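Local structure of probable acetyltransferase (Thermus thermophilus, 3EXN) at residues Q54-E57 with R61-A64; D99-G104 with N131-A136. The protein binds acetyl coenzyme A and, as a member of the GCN5-related N-acetyltransferase (GNAT) family, probably transfers the acetyl group to an acceptor that is not established. All coordinates share one frame; numbering follows the deposited sequence.

Contact 1 of 2, residues Q54-E57 with R61-A64; sequences QTLE and RRRA
Leu56, in the last turn of helix 46-57, packs against Arg62 and Ala64 at the start of strand 62-69, where the GNAT fold passes from helix into the mixed sheet through a short connection of four residues. The main contact is an aliphatic carbon set on a flat cation: CB of Leu56 stands over the centre of one face of the Arg62 guanidinium, 3.4 Å from Arg62 CZ. The two side chains cross at about a right angle, and the guanidinium meets the leucine with its flat face. Arg62 gets there by folding back. Its chain bends at chi2 (-78°) and again at chi3 (-79°), which brings the head round toward the helix, with Arg62 CG still 4.0 Å from Leu56 CB. The packing is apolar on this face, while the charge is met elsewhere: NH1 forms a salt bridge with Asp78 on the adjacent strand 72-81, which probably restrains the rotation of the head.

Beyond its CB, Leu56 turns toward the sheet. CG lies between the backbone N and the carbonyl carbon (chi1 79°), a setting that sends the two methyls past the guanidinium toward Ala64. Tyr76 and Val17 also touch both Leu56 and Ala64, so the leucine end is enclosed in a small apolar cluster between the helix and the sheet. Leu56 CD2 is the branch that joins the two halves of the contact, lying 3.6 Å from Arg62 NH1 and 3.8 Å from Ala64 CB.

Contact 2 of 2, residues D99-G104 with N131-A136; sequences DHQGRG and NPKAKA. With ACO (acetyl coenzyme *a), chain C.
The acetyl-CoA pocket of the GNAT fold is spanned here by Gln101, from the pyrophosphate-binding loop before helix 105-115, and Lys133, from the first turn of helix 132-140. Both side chains run extended beyond CG and meet beside the pantetheine arm, where Lys133 NZ donates to Gln101 OE1 at 3.2 Å, coming from above the amide plane (52° out of it) and not along a lone pair. The other end of the amide is held too, since Gln101 NE2 donates to the carbonyl of Ile96; this bond is the stronger, and together the two probably restrain the amide's turn. Lys133 CE lies 3.3 Å from OAP of the cofactor, and Gln101 NE2 comes within 3.4 Å of C9P.

On the loop, backbone amides grip the pyrophosphate: Gly102 N reaches O4A, and Gly104 N, at the N-cap of helix 105-115, reaches O1A at 2.8 Å. Gly106 N and Arg107 N, at the helix start, add further backbone bonds to the cofactor. A chi1 of -165° turns the Asn131 amide to serve both helix 132-140 and cofactor: Asn131 OD1 caps the helix, accepting from Ala134 N, while Asn131 ND2 donates to O5P at 3.0 Å.

Overall arrangement
Contact 1 closes before contact 2 opens along the chain, and both belong to the GNAT fold. Their centres lie 25 Å apart on opposite sides of the chain's centre, with nearest atoms about 17 Å apart, so they do not touch. The mixed sheet connects them: contact 1 packs helix 46-57 on strand 62-69, and strands 72-81 and 89-96 follow next to it in the sheet order. Strand 89-96 leads into the loop of contact 2, while strand 122-128 precedes its helix 132-140. Contact 1 is thus buried helix-on-sheet packing away from the cofactor, whereas contact 2 lines part of the acetyl-CoA pocket near the surface.

Contact 1 of 2, residues Q54-E57 with R61-A64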
ATOM      1  N   GLN A  54      -3.916   9.427 -12.473  1.00  7.99           N
ATOM      2  CA  GLN A  54      -3.404  10.598 -13.228  1.00  8.08           C
ATOM      3  C   GLN A  54      -2.598  11.520 -12.319  1.00  6.87           C
ATOM      4  O   GLN A  54      -1.538  12.063 -12.713  1.00  5.88           O
ATOM      5  CB  GLN A  54      -4.565  11.340 -13.871  1.00  8.23           C
ATOM      6  CG  GLN A  54      -5.235  10.548 -14.959  1.00  8.63           C
ATOM      7  CD  GLN A  54      -6.512  11.182 -15.503  1.00 11.47           C
ATOM      8  OE1 GLN A  54      -7.206  11.956 -14.826  1.00 10.98           O
ATOM      9  NE2 GLN A  54      -6.830  10.839 -16.726  1.00 11.28           N
ATOM     10  N   THR A  55      -3.102  11.668 -11.107  1.00  7.33           N
ATOM     11  CA  THR A  55      -2.451  12.447 -10.080  1.00  7.24           C
ATOM     12  C   THR A  55      -1.088  11.856  -9.723  1.00  7.69           C
ATOM     13  O   THR A  55      -0.116  12.591  -9.618  1.00  8.21           O
ATOM     14  CB  THR A  55      -3.340  12.617  -8.801  1.00  8.09           C
ATOM     15  OG1 THR A  55      -4.557  13.312  -9.138  1.00 10.70           O
ATOM     16  CG2 THR A  55      -2.590  13.412  -7.791  1.00  6.23           C
ATOM     17  N   LEU A  56      -0.995  10.542  -9.516  1.00  7.44           N
ATOM     18  CA  LEU A  56       0.297   9.959  -9.118  1.00  7.85           C
ATOM     19  C   LEU A  56       1.279   9.891 -10.275  1.00  8.03           C
ATOM     20  O   LEU A  56       2.498   9.985 -10.057  1.00  8.30           O
ATOM     21  CB  LEU A  56       0.139   8.608  -8.407  1.00  6.66           C
ATOM     22  CG  LEU A  56      -0.106   7.285  -9.130  1.00  9.95           C
ATOM     23  CD1 LEU A  56       1.220   6.708  -9.728  1.00 10.64           C
ATOM     24  CD2 LEU A  56      -0.751   6.254  -8.181  1.00  8.42           C
ATOM     25  N   GLU A  57       0.746   9.795 -11.488  1.00  8.38           N
ATOM     26  CA  GLU A  57       1.565   9.763 -12.708  1.00 10.10           C
ATOM     27  C   GLU A  57       2.539  10.923 -12.802  1.00  9.70           C
ATOM     28  O   GLU A  57       3.715  10.733 -13.220  1.00 11.27           O
ATOM     29  CB  GLU A  57       0.668   9.711 -13.962  1.00 10.85           C
ATOM     30  CG  GLU A  57       1.453   9.641 -15.252  1.00 12.68           C
ATOM     31  CD  GLU A  57       0.593   9.416 -16.469  1.00 13.46           C
ATOM     32  OE1 GLU A  57      -0.416  10.142 -16.669  1.00 15.63           O
ATOM     33  OE2 GLU A  57       0.964   8.528 -17.249  1.00 11.41           O
ATOM     34  N   ARG A  61       8.128  11.408  -7.354  1.00  5.05           N
ATOM     35  CA  ARG A  61       8.424  10.751  -6.102  1.00  5.54           C
ATOM     36  C   ARG A  61       7.388   9.725  -5.575  1.00  4.22           C
ATOM     37  O   ARG A  61       7.617   9.111  -4.536  1.00  5.49           O
ATOM     38  CB  ARG A  61       8.755  11.795  -5.075  1.00  5.03           C
ATOM     39  CG  ARG A  61      10.059  12.500  -5.412  1.00  7.44           C
ATOM     40  CD  ARG A  61      10.717  12.921  -4.181  1.00 13.03           C
ATOM     41  NE  ARG A  61      10.011  14.031  -3.575  1.00 17.19           N
ATOM     42  CZ  ARG A  61      10.133  15.292  -3.953  1.00 22.50           C
ATOM     43  NH1 ARG A  61       9.443  16.229  -3.296  1.00 22.97           N
ATOM     44  NH2 ARG A  61      10.936  15.627  -4.981  1.00 23.22           N
ATOM     45  N   ARG A  62       6.292   9.526  -6.283  1.00  5.31           N
ATOM     46  CA  ARG A  62       5.340   8.469  -5.937  1.00  5.90           C
ATOM     47  C   ARG A  62       5.906   7.156  -6.456  1.00  5.89           C
ATOM     48  O   ARG A  62       6.505   7.085  -7.544  1.00  6.16           O
ATOM     49  CB  ARG A  62       3.943   8.702  -6.561  1.00  6.14           C
ATOM     50  CG  ARG A  62       3.070   9.752  -5.861  1.00  6.20           C
ATOM     51  CD  ARG A  62       2.371   9.309  -4.542  1.00  7.37           C
ATOM     52  NE  ARG A  62       1.143   8.480  -4.716  1.00  4.55           N
ATOM     53  CZ  ARG A  62      -0.067   8.938  -5.001  1.00  4.93           C
ATOM     54  NH1 ARG A  62      -1.086   8.084  -5.088  1.00  5.15           N
ATOM     55  NH2 ARG A  62      -0.298  10.250  -5.181  1.00  3.87           N
ATOM     56  N   ARG A  63       5.755   6.116  -5.634  1.00  5.24           N
ATOM     57  CA  ARG A  63       6.145   4.767  -5.992  1.00  3.75           C
ATOM     58  C   ARG A  63       4.955   3.856  -5.737  1.00  4.22           C
ATOM     59  O   ARG A  63       4.694   3.470  -4.572  1.00  5.10           O
ATOM     60  CB  ARG A  63       7.345   4.298  -5.196  1.00  3.92           C
ATOM     61  CG  ARG A  63       8.669   5.044  -5.528  1.00  3.90           C
ATOM     62  CD  ARG A  63       9.227   4.760  -6.927  1.00  5.01           C
ATOM     63  NE  ARG A  63      10.475   5.536  -7.181  1.00  5.07           N
ATOM     64  CZ  ARG A  63      10.514   6.813  -7.572  1.00  5.10           C
ATOM     65  NH1 ARG A  63      11.702   7.416  -7.781  1.00  6.37           N
ATOM     66  NH2 ARG A  63       9.387   7.522  -7.700  1.00  8.38           N
ATOM     67  N   ALA A  64       4.205   3.581  -6.795  1.00  4.09           N
ATOM     68  CA  ALA A  64       2.991   2.790  -6.676  1.00  4.14           C
ATOM     69  C   ALA A  64       3.031   1.604  -7.627  1.00  4.30           C
ATOM     70  O   ALA A  64       3.510   1.743  -8.776  1.00  3.87           O
ATOM     71  CB  ALA A  64       1.710   3.671  -6.935  1.00  4.51           C
TER

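Contact 2 of 2, residues D99-G104 with N131-A136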
ATOM      1  N   ASP A  99      -9.317 -12.337  -0.926  1.00 10.87           N
ATOM      2  CA  ASP A  99      -9.139 -13.785  -1.084  1.00 11.28           C
ATOM      3  C   ASP A  99      -7.699 -14.313  -1.021  1.00 10.56           C
ATOM      4  O   ASP A  99      -7.511 -15.529  -1.009  1.00 10.90           O
ATOM      5  CB  ASP A  99      -9.827 -14.325  -2.348  1.00 11.96           C
ATOM      6  CG  ASP A  99      -9.303 -13.713  -3.637  1.00 12.99           C
ATOM      7  OD1 ASP A  99      -8.420 -12.830  -3.620  1.00 15.45           O
ATOM      8  OD2 ASP A  99      -9.835 -14.098  -4.699  1.00 11.58           O
ATOM      9  N   HIS A 100      -6.700 -13.426  -0.964  1.00  8.89           N
ATOM     10  CA  HIS A 100      -5.283 -13.813  -0.904  1.00  9.71           C
ATOM     11  C   HIS A 100      -4.595 -13.382   0.392  1.00  9.04           C
ATOM     12  O   HIS A 100      -3.364 -13.482   0.521  1.00  8.17           O
ATOM     13  CB  HIS A 100      -4.541 -13.216  -2.120  1.00  9.68           C
ATOM     14  CG  HIS A 100      -4.776 -13.962  -3.395  1.00 12.34           C
ATOM     15  ND1 HIS A 100      -5.846 -13.700  -4.227  1.00 13.41           N
ATOM     16  CD2 HIS A 100      -4.077 -14.961  -3.987  1.00 16.31           C
ATOM     17  CE1 HIS A 100      -5.812 -14.525  -5.262  1.00 14.21           C
ATOM     18  NE2 HIS A 100      -4.748 -15.298  -5.142  1.00 15.22           N
ATOM     19  N   GLN A 101      -5.391 -12.920   1.373  1.00  9.65           N
ATOM     20  CA  GLN A 101      -4.848 -12.484   2.652  1.00  9.39           C
ATOM     21  C   GLN A 101      -4.391 -13.674   3.517  1.00  9.79           C
ATOM     22  O   GLN A 101      -4.818 -14.813   3.319  1.00  8.28           O
ATOM     23  CB  GLN A 101      -5.856 -11.572   3.424  1.00  9.72           C
ATOM     24  CG  GLN A 101      -5.989 -10.144   2.857  1.00  8.89           C
ATOM     25  CD  GLN A 101      -7.091  -9.300   3.451  1.00 11.53           C
ATOM     26  OE1 GLN A 101      -7.774  -9.715   4.391  1.00  9.43           O
ATOM     27  NE2 GLN A 101      -7.279  -8.097   2.911  1.00  8.69           N
ATOM     28  N   GLY A 102      -3.501 -13.397   4.464  1.00  9.50           N
ATOM     29  CA  GLY A 102      -3.039 -14.426   5.405  1.00 10.52           C
ATOM     30  C   GLY A 102      -2.085 -15.515   4.876  1.00 10.82           C
ATOM     31  O   GLY A 102      -1.988 -16.597   5.476  1.00 11.68           O
ATOM     32  N   ARG A 103      -1.391 -15.242   3.766  1.00  9.49           N
ATOM     33  CA  ARG A 103      -0.483 -16.207   3.132  1.00  9.57           C
ATOM     34  C   ARG A 103       0.922 -15.610   3.048  1.00  8.75           C
ATOM     35  O   ARG A 103       1.762 -16.113   2.330  1.00 10.39           O
ATOM     36  CB  ARG A 103      -0.927 -16.570   1.712  1.00  9.31           C
ATOM     37  CG  ARG A 103      -2.423 -16.792   1.533  1.00 12.68           C
ATOM     38  CD  ARG A 103      -2.755 -17.432   0.176  1.00 14.53           C
ATOM     39  NE  ARG A 103      -1.895 -16.929  -0.908  1.00 18.18           N
ATOM     40  CZ  ARG A 103      -1.781 -17.501  -2.111  1.00 19.21           C
ATOM     41  NH1 ARG A 103      -0.973 -16.986  -3.022  1.00 18.52           N
ATOM     42  NH2 ARG A 103      -2.470 -18.593  -2.408  1.00 20.38           N
ATOM     43  N   GLY A 104       1.167 -14.535   3.774  1.00  9.19           N
ATOM     44  CA  GLY A 104       2.465 -13.885   3.763  1.00  8.50           C
ATOM     45  C   GLY A 104       2.751 -12.910   2.645  1.00  8.26           C
ATOM     46  O   GLY A 104       3.884 -12.395   2.566  1.00  8.68           O
ATOM     47  N   ASN A 131      -8.350   0.662  12.709  1.00 12.89           N
ATOM     48  CA  ASN A 131      -7.876  -0.545  12.036  1.00 11.99           C
ATOM     49  C   ASN A 131      -6.785  -1.254  12.853  1.00 12.40           C
ATOM     50  O   ASN A 131      -5.625  -1.262  12.455  1.00 11.70           O
ATOM     51  CB  ASN A 131      -7.361  -0.171  10.647  1.00 10.92           C
ATOM     52  CG  ASN A 131      -7.191  -1.370   9.761  1.00  8.59           C
ATOM     53  OD1 ASN A 131      -7.288  -2.514  10.228  1.00 11.33           O
ATOM     54  ND2 ASN A 131      -6.933  -1.134   8.481  1.00  8.47           N
ATOM     55  N   PRO A 132      -7.154  -1.862  14.012  1.00 13.02           N
ATOM     56  CA  PRO A 132      -6.117  -2.506  14.863  1.00 12.85           C
ATOM     57  C   PRO A 132      -5.389  -3.712  14.235  1.00 13.50           C
ATOM     58  O   PRO A 132      -4.194  -3.961  14.554  1.00 13.06           O
ATOM     59  CB  PRO A 132      -6.907  -2.941  16.099  1.00 13.60           C
ATOM     60  CG  PRO A 132      -8.348  -3.195  15.543  1.00 13.66           C
ATOM     61  CD  PRO A 132      -8.506  -2.025  14.576  1.00 13.12           C
ATOM     62  N   LYS A 133      -6.090  -4.447  13.357  1.00 12.64           N
ATOM     63  CA  LYS A 133      -5.448  -5.508  12.551  1.00 13.42           C
ATOM     64  C   LYS A 133      -4.258  -5.047  11.709  1.00 12.30           C
ATOM     65  O   LYS A 133      -3.235  -5.771  11.597  1.00 12.23           O
ATOM     66  CB  LYS A 133      -6.473  -6.139  11.614  1.00 14.22           C
ATOM     67  CG  LYS A 133      -5.897  -6.689  10.271  1.00 16.96           C
ATOM     68  CD  LYS A 133      -7.053  -7.114   9.344  1.00 18.44           C
ATOM     69  CE  LYS A 133      -6.618  -7.521   7.936  1.00 17.62           C
ATOM     70  NZ  LYS A 133      -7.590  -8.485   7.298  1.00 17.85           N
ATOM     71  N   ALA A 134      -4.406  -3.892  11.054  1.00 10.32           N
ATOM     72  CA  ALA A 134      -3.310  -3.302  10.277  1.00  9.45           C
ATOM     73  C   ALA A 134      -2.205  -2.831  11.220  1.00  9.17           C
ATOM     74  O   ALA A 134      -1.025  -3.002  10.947  1.00  6.76           O
ATOM     75  CB  ALA A 134      -3.818  -2.114   9.382  1.00  9.85           C
ATOM     76  N   LYS A 135      -2.596  -2.221  12.339  1.00  8.66           N
ATOM     77  CA  LYS A 135      -1.608  -1.784  13.337  1.00  8.81           C
ATOM     78  C   LYS A 135      -0.806  -2.966  13.883  1.00  8.20           C
ATOM     79  O   LYS A 135       0.443  -2.902  14.020  1.00  8.55           O
ATOM     80  CB  LYS A 135      -2.318  -1.023  14.464  1.00  8.59           C
ATOM     81  CG  LYS A 135      -3.096   0.204  13.975  1.00  9.63           C
ATOM     82  CD  LYS A 135      -3.785   0.898  15.178  1.00 10.46           C
ATOM     83  CE  LYS A 135      -4.378   2.244  14.777  1.00 11.78           C
ATOM     84  NZ  LYS A 135      -5.164   2.866  15.895  1.00 14.15           N
ATOM     85  N   ALA A 136      -1.479  -4.065  14.180  1.00  7.85           N
ATOM     86  CA  ALA A 136      -0.781  -5.293  14.636  1.00  8.55           C
ATOM     87  C   ALA A 136       0.203  -5.825  13.551  1.00  8.50           C
ATOM     88  O   ALA A 136       1.343  -6.227  13.866  1.00  7.53           O
ATOM     89  CB  ALA A 136      -1.813  -6.372  15.040  1.00  8.09           C
TER
HETATM   90  O5B ACO C1001       1.191 -11.439   7.643  1.00 40.16           O
HETATM   91  P1A ACO C1001       0.809 -11.599   6.045  1.00 39.72           P
HETATM   92  O1A ACO C1001       0.103 -12.944   5.867  1.00 36.96           O
HETATM   93  O2A ACO C1001       1.998 -11.111   5.232  1.00 31.26           O
HETATM   94  O3A ACO C1001      -0.321 -10.429   5.950  1.00 34.08           O
HETATM   95  P2A ACO C1001      -1.213 -10.149   4.659  1.00 31.76           P
HETATM   96  O4A ACO C1001      -2.641 -10.520   5.073  1.00 31.40           O
HETATM   97  O5A ACO C1001      -0.684 -10.855   3.434  1.00 28.43           O
HETATM   98  O6A ACO C1001      -1.007  -8.516   4.592  1.00 31.78           O
HETATM   99  CBP ACO C1001      -2.366  -6.540   5.193  1.00 27.77           C
HETATM  100  CCP ACO C1001      -1.364  -7.614   5.655  1.00 29.91           C
HETATM  101  CDP ACO C1001      -1.632  -5.715   4.152  1.00 24.05           C
HETATM  102  CEP ACO C1001      -2.775  -5.618   6.339  1.00 27.70           C
HETATM  103  CAP ACO C1001      -3.620  -7.216   4.575  1.00 28.96           C
HETATM  104  OAP ACO C1001      -4.319  -8.012   5.567  1.00 31.25           O
HETATM  105  C9P ACO C1001      -4.637  -6.230   4.033  1.00 28.38           C
HETATM  106  O9P ACO C1001      -4.620  -5.865   2.866  1.00 24.16           O
HETATM  107  N8P ACO C1001      -5.567  -5.806   4.885  1.00 30.05           N
HETATM  108  C7P ACO C1001      -6.678  -4.919   4.490  1.00 28.85           C
HETATM  109  C6P ACO C1001      -6.227  -3.547   3.989  1.00 27.91           C
HETATM  110  C5P ACO C1001      -5.397  -2.825   5.041  1.00 29.30           C
HETATM  111  O5P ACO C1001      -5.724  -2.811   6.247  1.00 29.15           O
HETATM  112  N4P ACO C1001      -4.294  -2.220   4.573  1.00 29.18           N
HETATM  113  C3P ACO C1001      -3.414  -1.476   5.445  1.00 27.42           C
HETATM  114  C2P ACO C1001      -3.802  -0.020   5.514  1.00 29.24           C
HETATM  115  S1P ACO C1001      -2.688   0.944   6.546  1.00 34.54           S
HETATM  116  C   ACO C1001      -1.454   1.108   5.398  1.00 31.41           C
HETATM  117  O   ACO C1001      -1.590   0.594   4.319  1.00 28.49           O
HETATM  118  CH3 ACO C1001      -0.197   1.891   5.726  1.00 29.12           C